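Local coordinates for protein glycine oxidase (Bacillus cereus ATCC 14579, PDB 7CYX) that probably oxidises glycine with molecular oxygen to glyoxylate, ammonium and hydrogen peroxide, using bound FAD, on the pathway to thiamine diphosphate, at residues E231-R236 against S283-A288; K274-E279 against E301-G306; H21-R26 against D350-K355; M318-E323 against Q356-L361. All blocks are in the same frame, centred on the assembly; numbering follows the deposited sequence.

Interaction 1. Residues E231-R236 against S283-A288; sequences EVVAVR and SILERA
Ile284 and Val233 form the centre of this contact, where part of helix 278-291 lies over strand 225-236. The CD1 methyl of Ile284 comes down on the strand backbone, 3.3 Å from Glu231 O. Its chi1 (-74°) sets CG1 anti to the carbonyl carbon, and chi2 (167°) then extends CD1 to the strand. The other branch, Ile284 CG2, is 4.5 Å from Val233 CB, and one helix position further on Leu285 CD2 approaches Val233 CG1 at 4.2 Å. Val233 thus meets both helix residues, whereas no hydrogen bond joins the two segments; the contact is van der Waals, methyls against side chains and against the strand backbone, with 190 Å² buried over both sides.

A second shell surrounds these groups. Val233 also touches Trp300 and Thr303 of strand 299-311, and Ile284 touches Ile263 and Phe251 of strands on the same sheet. Glu231, whose CB is 4.5 Å from Ile284 CD1, turns its carboxylate to other partners: OE1 meets Lys268, Thr266 and Ser280, and OE2 accepts from the backbone N of Gln277, at the N-cap position of the helix. Val232 points away from the helix and touches FAD. With axes 9.2 Å apart at closest approach and a signed crossing angle of -56°, this is an alpha/beta layer: a helix packed on the face of a mixed sheet whose other face borders the flavin.

Interaction 2. Residues K274-E279 against E301-G306; sequences KTVQPE and ESTWAG. With FAD (flavin-adenine dinucleotide), chain C.
Val276 and Thr303 reach toward each other tip to tip, with Val276 CG1 3.4 Å from Thr303 OG1. The valine has CG1 anti to its backbone N (chi1 176°) and CG2 anti to the carbonyl carbon. This spreads the two methyls over the strand: CG1 comes nearest the threonine hydroxyl, while CG2 also flanks it and rests 3.7 Å from Trp304 C and 4.2 Å from Ala305 CB. Thr303 OG1, itself anti to the backbone N (chi1 -177°), is hydrogen-bonded to Val232 O of the adjoining strand, so its polar need is met beside the valine methyls.

At the other end Ala305 CB fits against the loop backbone, 3.4 Å from Lys274 O. Bends at chi2 and chi3 bring Lys274 CE to 3.4 Å from Ala305 O; a further bend at chi4 places NZ, which forms a salt bridge with Glu41. Within the loop, Gln277 NE2 donates to Thr275 OG1 at 3.0 Å in a nearly straight bond (170°); that hydroxyl is also hydrogen-bonded to Asn273.

No hydrogen bond crosses between the segments, so the loop lies on the strand through van der Waals contact. Gly306 C is 3.5 Å from FAD C8M, which places this edge strand of the mixed sheet at the dimethylbenzene end of the flavin pocket.

Interaction 3. Residues H21-R26 against D350-K355; sequences HFLAER and DLIEGK
Asp350 OD1 is gripped by two nitrogens of one guanidinium, Arg26 NH1 at 2.7 Å and Arg26 NH2 at 2.9 Å. Both bonds are bent, with N-H...O angles of 143° and 134°, as expected when two donors of an end-on guanidinium converge on a single oxygen. NH1 meets the anti lone pair of OD1, whereas NH2 comes from above the carboxylate plane; the two flat groups are turned 38° apart. The arginine chain, extended from CG to NE, carries NE out toward the carboxylates.

NH1 makes a second salt bridge, 3.1 Å to Glu353 OE1, arriving from above that carboxylate's plane. The glutamate crosses the arginine obliquely, its OE2 3.5 Å from Arg26 CD. Its OE1 pairs in addition with Lys355 NZ, and its OE2 is hydrogen-bonded to His28, so the network has two cations and two anions before the histidine is counted.

The contact joins the C-terminal ends of two helices. Helix 14-25 follows the glycine-rich turn of what is probably the Rossmann-type nucleotide-binding unit, and helix 341-352 ends in a Schellman motif, with Gly354 at positive phi and Lys355 N bonded to Asp350 O. Beneath the charged layer, Leu23 CD1 and Ile352 CD1 meet at 3.8 Å, their side chains crossing at about a right angle. Ile352 continues onto Lys203 and Val205 of strand 203-206, and Leu23 onto Val30.

Interaction 4. Residues M318-E323 against Q356-L361; sequences MGEHEE and QENHLL
Asn358 and Glu320 are joined by a pair of hydrogen bonds in which a side-chain amide pairs with a backbone. Glu320 N donates to Asn358 OD1 at 3.1 Å, almost straight at 174°, and Asn358 ND2 donates to Glu320 O at 2.7 Å. Chi1 (-159°) sets CG anti to the backbone N, toward segment 318-323, and chi2 (10°) turns the amide so that OD1 and ND2 meet N and O of Glu320.

Next to this pair is the closely packed part. Leu361 CD1 lies 3.2 Å from Met318 O and 3.5 Å from Gly319 CA, and Gly319 CA is 3.4 Å from Asn358 OD1. Behind it Met318 CE meets Leu360 CD2, and both residues also touch Leu65. A water between the segments donates to Met318 O and accepts from Leu361 N.

The outer side is looser: exposed Glu322 makes no hydrogen bond to the amide, its OE2 3.9 Å from Asn358 ND2, while Glu320 OE2 extends to a salt bridge with Lys325. Asn358, centre of an inverse gamma turn just ahead of helix 360-365, thus ties the C-terminal segment to the corner after strand 317-318, an outer strand in the sheet of the probable Rossmann-type FAD-binding unit.

The four contacts fall into two pairs on opposite sides of the chain's centre. Interactions 1 and 2 have centres 10 Å apart, share helix 278-291 and lie on neighbouring strands, 225-236 and 299-311, of one sheet, joined by the probable hydrogen bond Val232 O to Trp304 N at 2.8 Å. Both border the flavin: Val232 touches it, and Gly306 reaches its C8M methyl. Interactions 3 and 4, centres 14 Å apart, meet where Leu351 CD2 lies 3.8 Å from Gly319 CA. They are linked by the chain passing from helix 341-352 to helix 360-365. Met318 of interaction 4 keeps its side chain about 10 Å from FAD. Interactions 1 and 3 have centres about 40 Å apart.

Interaction 1. Residues E231-R236 against S283-A288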
# COMPACT_ATOMS: atom_id res chain seq x y z
N GLU A 231 -13.17 -3.65 -18.70
CA GLU A 231 -11.78 -3.90 -18.96
C GLU A 231 -11.03 -2.60 -18.72
O GLU A 231 -11.52 -1.56 -19.14
CB GLU A 231 -11.53 -4.35 -20.40
CG GLU A 231 -11.90 -5.79 -20.67
CD GLU A 231 -12.45 -6.05 -22.06
OE1 GLU A 231 -13.45 -5.38 -22.42
OE2 GLU A 231 -11.86 -6.90 -22.78
N VAL A 232 -9.87 -2.69 -18.05
CA VAL A 232 -9.07 -1.54 -17.75
C VAL A 232 -7.58 -1.85 -17.95
O VAL A 232 -7.14 -2.99 -17.91
CB VAL A 232 -9.39 -0.93 -16.38
CG1 VAL A 232 -10.48 -1.68 -15.63
CG2 VAL A 232 -8.17 -0.73 -15.51
N VAL A 233 -6.83 -0.77 -18.22
CA VAL A 233 -5.41 -0.78 -18.53
C VAL A 233 -4.70 0.09 -17.50
O VAL A 233 -5.27 1.07 -17.01
CB VAL A 233 -5.19 -0.27 -19.96
CG1 VAL A 233 -3.82 0.34 -20.15
CG2 VAL A 233 -5.45 -1.35 -20.99
N ALA A 234 -3.44 -0.25 -17.19
CA ALA A 234 -2.63 0.52 -16.25
C ALA A 234 -1.24 0.74 -16.85
O ALA A 234 -0.64 -0.18 -17.40
CB ALA A 234 -2.52 -0.20 -14.92
N VAL A 235 -0.73 1.97 -16.73
CA VAL A 235 0.62 2.25 -17.14
C VAL A 235 1.34 2.98 -16.00
O VAL A 235 0.71 3.56 -15.12
CB VAL A 235 0.62 3.08 -18.43
CG1 VAL A 235 -0.15 2.38 -19.53
CG2 VAL A 235 0.10 4.48 -18.20
N ARG A 236 2.66 2.91 -16.03
CA ARG A 236 3.52 3.62 -15.10
C ARG A 236 4.20 4.75 -15.87
O ARG A 236 4.40 4.64 -17.06
CB ARG A 236 4.57 2.66 -14.53
CG ARG A 236 3.99 1.45 -13.82
CD ARG A 236 4.14 1.58 -12.32
NE ARG A 236 3.33 0.64 -11.54
CZ ARG A 236 3.12 0.76 -10.23
NH1 ARG A 236 3.64 1.78 -9.57
NH2 ARG A 236 2.39 -0.13 -9.59
N SER A 283 -8.90 0.17 -28.16
CA SER A 283 -9.93 1.17 -28.08
C SER A 283 -9.65 2.10 -26.88
O SER A 283 -9.71 3.33 -27.00
CB SER A 283 -11.27 0.51 -28.03
OG SER A 283 -12.31 1.47 -27.99
N ILE A 284 -9.28 1.51 -25.74
CA ILE A 284 -9.09 2.27 -24.51
C ILE A 284 -7.89 3.19 -24.65
O ILE A 284 -7.95 4.36 -24.26
CB ILE A 284 -8.90 1.36 -23.30
CG1 ILE A 284 -10.22 0.72 -22.88
CG2 ILE A 284 -8.24 2.14 -22.16
CD1 ILE A 284 -10.05 -0.42 -21.89
N LEU A 285 -6.79 2.64 -25.16
CA LEU A 285 -5.57 3.39 -25.23
C LEU A 285 -5.68 4.52 -26.28
O LEU A 285 -5.17 5.62 -26.07
CB LEU A 285 -4.40 2.44 -25.51
CG LEU A 285 -3.71 1.85 -24.27
CD1 LEU A 285 -2.65 0.83 -24.66
CD2 LEU A 285 -3.08 2.93 -23.41
N GLU A 286 -6.34 4.26 -27.41
CA GLU A 286 -6.44 5.28 -28.46
C GLU A 286 -7.25 6.47 -27.93
O GLU A 286 -6.98 7.64 -28.28
CB GLU A 286 -7.06 4.70 -29.73
CG GLU A 286 -6.14 3.74 -30.49
CD GLU A 286 -5.09 4.36 -31.40
OE1 GLU A 286 -4.97 5.62 -31.44
OE2 GLU A 286 -4.39 3.58 -32.09
N ARG A 287 -8.27 6.17 -27.11
CA ARG A 287 -9.11 7.21 -26.55
C ARG A 287 -8.26 8.01 -25.56
O ARG A 287 -8.39 9.24 -25.48
CB ARG A 287 -10.37 6.63 -25.91
CG ARG A 287 -11.42 7.68 -25.59
CD ARG A 287 -12.75 7.07 -25.17
NE ARG A 287 -13.75 8.03 -24.71
CZ ARG A 287 -14.95 7.69 -24.25
NH1 ARG A 287 -15.31 6.41 -24.23
NH2 ARG A 287 -15.77 8.61 -23.79
N ALA A 288 -7.35 7.33 -24.85
CA ALA A 288 -6.55 7.99 -23.81
C ALA A 288 -5.54 8.94 -24.45
O ALA A 288 -5.18 9.95 -23.83
CB ALA A 288 -5.86 6.99 -22.94

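Interaction 2. Residues K274-E279 against E301-G306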
# COMPACT_ATOMS: atom_id res chain seq x y z
N LYS A 274 -13.60 -12.86 -17.49
CA LYS A 274 -12.58 -11.95 -16.95
C LYS A 274 -11.34 -11.83 -17.87
O LYS A 274 -10.35 -11.27 -17.43
CB LYS A 274 -12.08 -12.43 -15.58
CG LYS A 274 -13.13 -12.79 -14.54
CD LYS A 274 -13.39 -11.77 -13.43
CE LYS A 274 -12.15 -11.27 -12.71
NZ LYS A 274 -11.99 -11.89 -11.38
N THR A 275 -11.36 -12.36 -19.10
CA THR A 275 -10.31 -12.10 -20.12
C THR A 275 -10.47 -10.69 -20.70
O THR A 275 -11.54 -10.15 -20.69
CB THR A 275 -10.38 -13.08 -21.31
OG1 THR A 275 -11.61 -12.90 -22.05
CG2 THR A 275 -10.27 -14.54 -20.92
N VAL A 276 -9.41 -10.18 -21.32
CA VAL A 276 -9.37 -8.88 -21.92
C VAL A 276 -9.14 -9.06 -23.43
O VAL A 276 -8.15 -9.65 -23.84
CB VAL A 276 -8.24 -8.02 -21.29
CG1 VAL A 276 -8.09 -6.66 -21.95
CG2 VAL A 276 -8.42 -7.87 -19.78
N GLN A 277 -10.05 -8.51 -24.23
CA GLN A 277 -9.95 -8.60 -25.68
C GLN A 277 -9.00 -7.52 -26.17
O GLN A 277 -8.99 -6.41 -25.64
CB GLN A 277 -11.32 -8.45 -26.35
CG GLN A 277 -12.12 -9.73 -26.32
CD GLN A 277 -12.26 -10.28 -24.93
OE1 GLN A 277 -13.05 -9.77 -24.13
NE2 GLN A 277 -11.52 -11.33 -24.63
N PRO A 278 -8.11 -7.83 -27.14
CA PRO A 278 -7.26 -6.81 -27.73
C PRO A 278 -7.96 -5.50 -28.11
O PRO A 278 -7.44 -4.43 -27.79
CB PRO A 278 -6.75 -7.56 -28.97
CG PRO A 278 -6.54 -8.96 -28.46
CD PRO A 278 -7.78 -9.18 -27.61
N GLU A 279 -9.09 -5.61 -28.81
CA GLU A 279 -9.87 -4.48 -29.33
C GLU A 279 -10.16 -3.49 -28.20
O GLU A 279 -10.11 -2.29 -28.42
CB GLU A 279 -11.15 -5.01 -29.98
CG GLU A 279 -12.21 -3.96 -30.32
CD GLU A 279 -13.34 -4.49 -31.21
OE1 GLU A 279 -13.41 -4.03 -32.38
OE2 GLU A 279 -14.15 -5.35 -30.76
N GLU A 301 1.89 -1.53 -17.81
CA GLU A 301 2.05 -2.30 -16.57
C GLU A 301 1.15 -3.52 -16.64
O GLU A 301 1.66 -4.62 -16.60
CB GLU A 301 1.62 -1.50 -15.35
CG GLU A 301 1.53 -2.35 -14.11
CD GLU A 301 0.61 -1.87 -13.01
OE1 GLU A 301 0.92 -0.85 -12.39
OE2 GLU A 301 -0.39 -2.52 -12.78
N SER A 302 -0.13 -3.29 -16.86
CA SER A 302 -1.10 -4.38 -16.70
C SER A 302 -2.42 -4.05 -17.39
O SER A 302 -2.64 -2.91 -17.74
CB SER A 302 -1.35 -4.48 -15.23
OG SER A 302 -1.77 -5.75 -14.85
N THR A 303 -3.26 -5.07 -17.52
CA THR A 303 -4.63 -4.95 -18.04
C THR A 303 -5.48 -5.95 -17.26
O THR A 303 -4.96 -6.98 -16.91
CB THR A 303 -4.70 -5.16 -19.55
OG1 THR A 303 -6.07 -4.94 -19.83
CG2 THR A 303 -4.30 -6.55 -19.99
N TRP A 304 -6.73 -5.62 -16.97
CA TRP A 304 -7.57 -6.58 -16.23
C TRP A 304 -9.04 -6.32 -16.53
O TRP A 304 -9.34 -5.31 -17.12
CB TRP A 304 -7.29 -6.53 -14.73
CG TRP A 304 -7.66 -5.23 -14.10
CD1 TRP A 304 -8.89 -4.85 -13.67
CD2 TRP A 304 -6.78 -4.15 -13.82
NE1 TRP A 304 -8.83 -3.59 -13.15
CE2 TRP A 304 -7.55 -3.14 -13.23
CE3 TRP A 304 -5.42 -3.93 -14.02
CZ2 TRP A 304 -7.00 -1.93 -12.82
CZ3 TRP A 304 -4.88 -2.73 -13.62
CH2 TRP A 304 -5.66 -1.75 -13.04
N ALA A 305 -9.88 -7.24 -16.09
CA ALA A 305 -11.34 -7.17 -16.28
C ALA A 305 -12.03 -7.38 -14.93
O ALA A 305 -11.63 -8.27 -14.22
CB ALA A 305 -11.76 -8.22 -17.26
N GLY A 306 -13.02 -6.55 -14.63
CA GLY A 306 -13.83 -6.60 -13.41
C GLY A 306 -15.31 -6.63 -13.72
O GLY A 306 -15.74 -6.18 -14.78
PA FAD C . -17.56 -7.84 -5.24
O1A FAD C . -16.34 -7.06 -4.97
O2A FAD C . -17.63 -8.55 -6.56
O5B FAD C . -17.76 -8.79 -4.01
C5B FAD C . -18.60 -9.90 -4.12
C4B FAD C . -17.84 -11.01 -3.45
O4B FAD C . -18.77 -12.02 -3.09
C3B FAD C . -16.83 -11.66 -4.38
O3B FAD C . -15.54 -11.57 -3.73
C2B FAD C . -17.28 -13.11 -4.52
O2B FAD C . -16.17 -14.02 -4.38
C1B FAD C . -18.16 -13.29 -3.32
N9A FAD C . -19.22 -14.29 -3.45
C8A FAD C . -20.18 -14.29 -4.40
N7A FAD C . -21.01 -15.34 -4.22
C5A FAD C . -20.60 -15.98 -3.11
C6A FAD C . -21.06 -17.16 -2.38
N6A FAD C . -22.14 -17.82 -2.86
N1A FAD C . -20.34 -17.56 -1.29
C2A FAD C . -19.26 -16.88 -0.90
N3A FAD C . -18.78 -15.78 -1.53
C4A FAD C . -19.42 -15.29 -2.61
N1 FAD C . -17.07 2.03 -8.01
C2 FAD C . -16.87 3.31 -7.56
O2 FAD C . -17.50 3.63 -6.53
N3 FAD C . -16.03 4.18 -8.18
C4 FAD C . -15.32 3.79 -9.26
O4 FAD C . -14.49 4.54 -9.85
C4X FAD C . -15.53 2.42 -9.80
N5 FAD C . -14.89 1.99 -10.90
C5X FAD C . -15.08 0.74 -11.35
C6 FAD C . -14.38 0.31 -12.47
C7 FAD C . -14.57 -0.97 -12.96
C7M FAD C . -13.82 -1.44 -14.19
C8 FAD C . -15.48 -1.89 -12.29
C8M FAD C . -15.69 -3.31 -12.80
C9 FAD C . -16.16 -1.47 -11.19
C9A FAD C . -16.01 -0.20 -10.68
N10 FAD C . -16.69 0.21 -9.53
C10 FAD C . -16.47 1.54 -9.09
C1' FAD C . -17.71 -0.60 -8.85
C2' FAD C . -17.31 -1.43 -7.68
O2' FAD C . -16.25 -2.31 -8.10
C3' FAD C . -18.53 -2.23 -7.26
O3' FAD C . -19.76 -1.46 -7.32
C4' FAD C . -18.20 -2.86 -5.90
O4' FAD C . -16.91 -3.50 -5.94
C5' FAD C . -19.17 -3.95 -5.51
O5' FAD C . -18.64 -4.60 -4.38
P FAD C . -19.28 -5.97 -3.88
O1P FAD C . -20.77 -5.89 -3.93
O2P FAD C . -18.57 -6.36 -2.62
O3P FAD C . -18.88 -6.89 -5.16

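Interaction 3. Residues H21-R26 against D350-K355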
# COMPACT_ATOMS: atom_id res chain seq x y z
N HIS A 21 -16.77 -4.63 9.00
CA HIS A 21 -16.07 -3.61 9.78
C HIS A 21 -16.99 -2.98 10.83
O HIS A 21 -16.65 -2.98 11.98
CB HIS A 21 -15.51 -2.51 8.88
CG HIS A 21 -15.13 -1.26 9.62
ND1 HIS A 21 -13.97 -1.17 10.36
CD2 HIS A 21 -15.77 -0.09 9.78
CE1 HIS A 21 -13.90 0.02 10.93
NE2 HIS A 21 -14.99 0.71 10.58
N PHE A 22 -18.13 -2.41 10.39
CA PHE A 22 -19.01 -1.63 11.26
C PHE A 22 -19.64 -2.51 12.35
O PHE A 22 -19.77 -2.04 13.48
CB PHE A 22 -20.08 -0.90 10.45
CG PHE A 22 -19.54 0.27 9.68
CD1 PHE A 22 -19.33 1.50 10.29
CD2 PHE A 22 -19.18 0.13 8.35
CE1 PHE A 22 -18.81 2.56 9.58
CE2 PHE A 22 -18.63 1.19 7.64
CZ PHE A 22 -18.46 2.41 8.25
N LEU A 23 -20.04 -3.75 12.02
CA LEU A 23 -20.67 -4.68 12.99
C LEU A 23 -19.67 -5.09 14.07
O LEU A 23 -19.94 -4.92 15.25
CB LEU A 23 -21.18 -5.94 12.28
CG LEU A 23 -22.48 -5.82 11.49
CD1 LEU A 23 -22.81 -7.16 10.85
CD2 LEU A 23 -23.64 -5.36 12.36
N ALA A 24 -18.53 -5.64 13.64
CA ALA A 24 -17.46 -6.12 14.55
C ALA A 24 -16.97 -4.99 15.45
O ALA A 24 -16.65 -5.19 16.61
CB ALA A 24 -16.30 -6.68 13.76
N GLU A 25 -16.88 -3.79 14.89
CA GLU A 25 -16.45 -2.62 15.64
C GLU A 25 -17.36 -2.41 16.85
O GLU A 25 -16.89 -2.00 17.90
CB GLU A 25 -16.47 -1.39 14.74
CG GLU A 25 -15.36 -0.41 15.03
CD GLU A 25 -15.36 0.79 14.11
OE1 GLU A 25 -16.44 1.15 13.57
OE2 GLU A 25 -14.26 1.36 13.92
N ARG A 26 -18.66 -2.70 16.68
CA ARG A 26 -19.72 -2.52 17.69
C ARG A 26 -19.91 -3.80 18.52
O ARG A 26 -20.92 -3.93 19.19
CB ARG A 26 -21.05 -2.16 17.00
CG ARG A 26 -21.13 -0.75 16.43
CD ARG A 26 -22.36 -0.58 15.53
NE ARG A 26 -22.32 0.58 14.65
CZ ARG A 26 -23.38 1.09 14.01
NH1 ARG A 26 -24.58 0.56 14.18
NH2 ARG A 26 -23.22 2.10 13.17
N ASP A 350 -26.59 -0.37 11.58
CA ASP A 350 -27.68 0.35 12.26
C ASP A 350 -28.97 -0.49 12.18
O ASP A 350 -29.63 -0.72 13.21
CB ASP A 350 -27.90 1.75 11.68
CG ASP A 350 -26.96 2.83 12.19
OD1 ASP A 350 -26.11 2.54 13.07
OD2 ASP A 350 -27.11 3.98 11.71
N LEU A 351 -29.29 -0.97 10.98
CA LEU A 351 -30.49 -1.75 10.73
C LEU A 351 -30.45 -3.09 11.47
O LEU A 351 -31.47 -3.60 11.94
CB LEU A 351 -30.61 -1.99 9.22
CG LEU A 351 -31.72 -2.96 8.81
CD1 LEU A 351 -33.08 -2.43 9.26
CD2 LEU A 351 -31.70 -3.19 7.31
N ILE A 352 -29.28 -3.72 11.50
CA ILE A 352 -29.15 -4.99 12.19
C ILE A 352 -29.36 -4.79 13.70
O ILE A 352 -29.88 -5.67 14.34
CB ILE A 352 -27.80 -5.66 11.85
CG1 ILE A 352 -27.82 -6.19 10.41
CG2 ILE A 352 -27.45 -6.74 12.87
CD1 ILE A 352 -26.47 -6.63 9.86
N GLU A 353 -28.95 -3.62 14.23
CA GLU A 353 -29.04 -3.28 15.67
C GLU A 353 -30.38 -2.59 16.01
O GLU A 353 -30.50 -1.99 17.07
CB GLU A 353 -27.93 -2.31 16.08
CG GLU A 353 -26.55 -2.93 16.21
CD GLU A 353 -25.50 -2.03 16.84
OE1 GLU A 353 -25.66 -0.78 16.77
OE2 GLU A 353 -24.52 -2.57 17.40
N GLY A 354 -31.34 -2.58 15.08
CA GLY A 354 -32.63 -1.95 15.30
C GLY A 354 -32.55 -0.43 15.42
O GLY A 354 -33.56 0.19 15.75
N LYS A 355 -31.40 0.18 15.12
CA LYS A 355 -31.22 1.63 15.33
C LYS A 355 -31.80 2.43 14.16
O LYS A 355 -31.93 3.66 14.27
CB LYS A 355 -29.74 2.00 15.53
CG LYS A 355 -29.12 1.50 16.83
CD LYS A 355 -27.70 1.97 17.07
CE LYS A 355 -27.13 1.41 18.37
NZ LYS A 355 -25.73 1.87 18.59

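Interaction 4. Residues M318-E323 against Q356-L361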
# COMPACT_ATOMS: atom_id res chain seq x y z
N MET A 318 -30.67 -3.01 -0.14
CA MET A 318 -30.10 -2.83 1.21
C MET A 318 -31.24 -2.94 2.22
O MET A 318 -31.97 -1.96 2.37
CB MET A 318 -29.46 -1.45 1.32
CG MET A 318 -28.62 -1.10 0.13
SD MET A 318 -27.14 -0.25 0.64
CE MET A 318 -27.62 1.44 0.31
N GLY A 319 -31.38 -4.08 2.87
CA GLY A 319 -32.52 -4.26 3.75
C GLY A 319 -32.69 -5.65 4.32
O GLY A 319 -31.95 -6.59 4.03
N GLU A 320 -33.72 -5.74 5.19
CA GLU A 320 -34.13 -6.93 5.92
C GLU A 320 -35.37 -7.53 5.22
O GLU A 320 -36.23 -6.79 4.74
CB GLU A 320 -34.43 -6.53 7.36
CG GLU A 320 -34.94 -7.66 8.24
CD GLU A 320 -34.85 -7.42 9.74
OE1 GLU A 320 -34.57 -6.26 10.16
OE2 GLU A 320 -35.01 -8.41 10.49
N HIS A 321 -35.41 -8.86 5.14
CA HIS A 321 -36.56 -9.62 4.63
C HIS A 321 -37.73 -9.41 5.60
O HIS A 321 -37.54 -9.48 6.83
CB HIS A 321 -36.19 -11.10 4.50
CG HIS A 321 -37.10 -11.92 3.65
ND1 HIS A 321 -38.41 -12.19 4.00
CD2 HIS A 321 -36.88 -12.59 2.49
CE1 HIS A 321 -38.96 -12.96 3.09
NE2 HIS A 321 -38.05 -13.22 2.15
N GLU A 322 -38.92 -9.18 5.05
CA GLU A 322 -40.08 -8.74 5.85
C GLU A 322 -40.59 -9.89 6.73
O GLU A 322 -41.18 -9.65 7.78
CB GLU A 322 -41.16 -8.17 4.93
CG GLU A 322 -41.94 -7.02 5.55
CD GLU A 322 -41.14 -5.75 5.79
OE1 GLU A 322 -41.02 -4.94 4.84
OE2 GLU A 322 -40.61 -5.56 6.91
N GLU A 323 -40.37 -11.14 6.32
CA GLU A 323 -40.93 -12.31 6.98
C GLU A 323 -39.81 -13.09 7.67
O GLU A 323 -39.84 -13.23 8.88
CB GLU A 323 -41.70 -13.15 5.95
CG GLU A 323 -42.57 -14.25 6.54
CD GLU A 323 -43.34 -15.07 5.51
OE1 GLU A 323 -44.17 -15.91 5.92
OE2 GLU A 323 -43.09 -14.87 4.29
N GLN A 356 -32.12 1.75 13.05
CA GLN A 356 -32.73 2.38 11.86
C GLN A 356 -33.85 1.47 11.35
O GLN A 356 -33.84 0.26 11.62
CB GLN A 356 -31.60 2.69 10.86
CG GLN A 356 -31.93 3.80 9.86
CD GLN A 356 -30.73 4.51 9.27
OE1 GLN A 356 -30.84 5.15 8.22
NE2 GLN A 356 -29.59 4.43 9.93
N GLU A 357 -34.86 2.06 10.68
CA GLU A 357 -36.01 1.32 10.09
C GLU A 357 -35.62 0.78 8.71
O GLU A 357 -34.68 1.29 8.07
CB GLU A 357 -37.26 2.20 9.90
CG GLU A 357 -37.81 2.82 11.18
CD GLU A 357 -38.17 1.89 12.33
OE1 GLU A 357 -38.16 0.66 12.13
OE2 GLU A 357 -38.44 2.40 13.43
N ASN A 358 -36.38 -0.23 8.26
CA ASN A 358 -36.14 -0.97 7.01
C ASN A 358 -36.63 -0.15 5.81
O ASN A 358 -37.42 -0.64 5.02
CB ASN A 358 -36.84 -2.33 7.07
CG ASN A 358 -36.27 -3.34 6.11
OD1 ASN A 358 -35.23 -3.10 5.50
ND2 ASN A 358 -36.93 -4.49 5.98
N HIS A 359 -36.14 1.08 5.67
CA HIS A 359 -36.75 2.07 4.78
C HIS A 359 -35.99 2.20 3.45
O HIS A 359 -36.43 2.93 2.55
CB HIS A 359 -36.84 3.43 5.49
CG HIS A 359 -35.54 4.14 5.68
ND1 HIS A 359 -34.78 4.00 6.83
CD2 HIS A 359 -34.87 5.01 4.88
CE1 HIS A 359 -33.69 4.74 6.72
NE2 HIS A 359 -33.72 5.38 5.53
N LEU A 360 -34.83 1.55 3.33
CA LEU A 360 -33.99 1.81 2.16
C LEU A 360 -34.42 0.88 1.02
O LEU A 360 -34.20 1.20 -0.13
CB LEU A 360 -32.52 1.67 2.57
CG LEU A 360 -31.58 2.84 2.25
CD1 LEU A 360 -32.22 4.22 2.38
CD2 LEU A 360 -30.34 2.77 3.14
N LEU A 361 -35.08 -0.24 1.33
CA LEU A 361 -35.75 -1.07 0.31
C LEU A 361 -36.75 -0.21 -0.48
O LEU A 361 -36.63 -0.06 -1.70
CB LEU A 361 -36.44 -2.26 0.99
CG LEU A 361 -35.81 -3.64 0.76
CD1 LEU A 361 -34.30 -3.61 0.83
CD2 LEU A 361 -36.36 -4.65 1.76
O HOH W 1 -32.71 -1.60 -1.14
O HOH W 2 -34.11 -1.44 3.96